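Local coordinates for polyketide biosynthesis 3-hydroxy-3-methylglutaryl-ACP synthase PksG (Bacillus subtilis, PDB 4YXT), which catalyses the aldol condensation of an acetyl group on the carrier protein AcpK with a beta-ketothioester polyketide intermediate on PksL during bacillaene biosynthesis, at residues V125-I128 and T132-G135. The protein carries 1 engineered substitution. Sequence-based numbering, arbitrary orientation.
Sequences VNFI and TSPG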
ATOM      1  N   VAL A 125       2.808  13.620   2.532  1.00 16.74           N
ATOM      2  CA  VAL A 125       3.355  14.724   3.301  1.00 18.80           C
ATOM      3  C   VAL A 125       4.861  14.584   3.528  1.00 19.58           C
ATOM      4  O   VAL A 125       5.623  15.554   3.356  1.00 24.53           O
ATOM      5  CB  VAL A 125       2.628  14.921   4.646  1.00 17.62           C
ATOM      6  CG1 VAL A 125       3.359  15.968   5.483  1.00 18.32           C
ATOM      7  CG2 VAL A 125       1.188  15.365   4.432  1.00 17.03           C
ATOM      8  N   ASN A 126       5.307  13.396   3.922  1.00 20.58           N
ATOM      9  CA  ASN A 126       6.752  13.147   4.083  1.00 21.41           C
ATOM     10  C   ASN A 126       7.546  13.212   2.774  1.00 20.98           C
ATOM     11  O   ASN A 126       8.700  13.564   2.781  1.00 22.13           O
ATOM     12  CB  ASN A 126       7.033  11.859   4.827  1.00 20.64           C
ATOM     13  CG  ASN A 126       6.401  11.841   6.213  1.00 22.69           C
ATOM     14  OD1 ASN A 126       6.065  12.885   6.766  1.00 22.18           O
ATOM     15  ND2 ASN A 126       6.204  10.636   6.771  1.00 23.10           N
ATOM     16  N   PHE A 127       6.935  12.878   1.659  1.00 21.49           N
ATOM     17  CA  PHE A 127       7.607  13.081   0.384  1.00 22.10           C
ATOM     18  C   PHE A 127       7.863  14.605   0.252  1.00 23.76           C
ATOM     19  O   PHE A 127       8.986  15.001  -0.033  1.00 24.74           O
ATOM     20  CB  PHE A 127       6.806  12.461  -0.778  1.00 19.47           C
ATOM     21  CG  PHE A 127       7.290  12.842  -2.170  1.00 18.09           C
ATOM     22  CD1 PHE A 127       8.560  12.489  -2.627  1.00 18.17           C
ATOM     23  CD2 PHE A 127       6.490  13.587  -3.020  1.00 18.84           C
ATOM     24  CE1 PHE A 127       8.989  12.828  -3.920  1.00 17.03           C
ATOM     25  CE2 PHE A 127       6.925  13.942  -4.310  1.00 18.06           C
ATOM     26  CZ  PHE A 127       8.178  13.550  -4.754  1.00 17.75           C
ATOM     27  N   ILE A 128       6.855  15.439   0.525  1.00 22.95           N
ATOM     28  CA  ILE A 128       6.998  16.880   0.303  1.00 23.93           C
ATOM     29  C   ILE A 128       8.031  17.408   1.269  1.00 25.07           C
ATOM     30  O   ILE A 128       8.932  18.085   0.854  1.00 25.90           O
ATOM     31  CB  ILE A 128       5.677  17.674   0.522  1.00 23.63           C
ATOM     32  CG1 ILE A 128       4.556  17.276  -0.493  1.00 23.82           C
ATOM     33  CG2 ILE A 128       5.963  19.167   0.596  1.00 23.32           C
ATOM     34  CD1 ILE A 128       4.842  17.080  -1.972  1.00 22.24           C
ATOM     35  N   THR A 132      13.131  15.651  -1.495  1.00 28.14           N
ATOM     36  CA  THR A 132      13.864  14.795  -2.404  1.00 27.59           C
ATOM     37  C   THR A 132      13.560  15.197  -3.836  1.00 27.88           C
ATOM     38  O   THR A 132      14.297  14.848  -4.725  1.00 25.95           O
ATOM     39  CB  THR A 132      13.531  13.297  -2.189  1.00 26.90           C
ATOM     40  OG1 THR A 132      12.133  13.133  -1.965  1.00 28.65           O
ATOM     41  CG2 THR A 132      14.254  12.789  -0.964  1.00 27.32           C
ATOM     42  N   SER A 133      12.475  15.942  -4.053  1.00 28.07           N
ATOM     43  CA  SER A 133      12.108  16.412  -5.368  1.00 27.77           C
ATOM     44  C   SER A 133      11.461  17.802  -5.207  1.00 30.23           C
ATOM     45  O   SER A 133      10.242  17.920  -5.245  1.00 31.02           O
ATOM     46  CB  SER A 133      11.127  15.404  -5.978  1.00 29.30           C
ATOM     47  OG  SER A 133      10.905  15.607  -7.376  1.00 27.54           O
ATOM     48  N   PRO A 134      12.287  18.858  -4.999  1.00 28.73           N
ATOM     49  CA  PRO A 134      11.786  20.236  -4.761  1.00 28.73           C
ATOM     50  C   PRO A 134      10.784  20.667  -5.777  1.00 26.86           C
ATOM     51  O   PRO A 134      10.999  20.468  -6.943  1.00 26.50           O
ATOM     52  CB  PRO A 134      13.051  21.113  -4.904  1.00 27.84           C
ATOM     53  CG  PRO A 134      14.174  20.169  -4.533  1.00 27.33           C
ATOM     54  CD  PRO A 134      13.767  18.802  -5.030  1.00 25.29           C
ATOM     55  N   GLY A 135       9.663  21.220  -5.331  1.00 25.99           N
ATOM     56  CA  GLY A 135       8.631  21.663  -6.240  1.00 23.91           C
ATOM     57  C   GLY A 135       7.601  20.568  -6.563  1.00 22.92           C
ATOM     58  O   GLY A 135       6.521  20.887  -7.074  1.00 24.00           O
TER
HETATM   59  O   HOH W   1      10.117  16.615  -2.258  1.00 28.35           O
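Phe127 reaches from the last turn of helix 116-130 to the loop that follows it, meeting Thr132 and Ser133 through CD1, CE1 and CZ of its ring. Its CB leaves the helix neither toward nor away from the loop, but CG lies anti to the backbone N (chi1 169°), beside the carbonyl carbon, and the far end of the ring comes close to the loop. Phe127 CD1 lies 3.7 Å from Thr132 OG1, and Phe127 CE1 bridges the two loop residues, with the same OG1 on one hand and Ser133 CB, at 3.9 Å, on the other. Phe127 CZ finishes the run 3.7 Å from Ser133 CB. Both approaches to the ring are oblique, and they are van der Waals contacts. The polar ends have partners outside the two segments: Thr132 OG1 hydrogen-bonds to Ser130 OG, while Ser133 OG, anti to its own backbone N, turns to Glu75 and to Arg234 of the second subunit. No direct hydrogen bond joins the two segments. A water takes that role, donating to Phe127 O at 3.0 Å and accepting from Ser133 N at 3.0 Å. It sits 4.2 Å above the plane of the Phe127 ring, over its centre, so one ring face lies against the bridging water. Phe127 O also receives Ser130 OG, giving this late helical carbonyl two polar partners. Packing and one water bridge make the contact, which lies away from the active site, in the connection from helix 116-130 to strand 137-145 of the thiolase-like fold; Phe127 also touches Ala136 just before that strand, and Asn126 and Leu129 of the second subunit pack on Phe127 and Thr132, respectively.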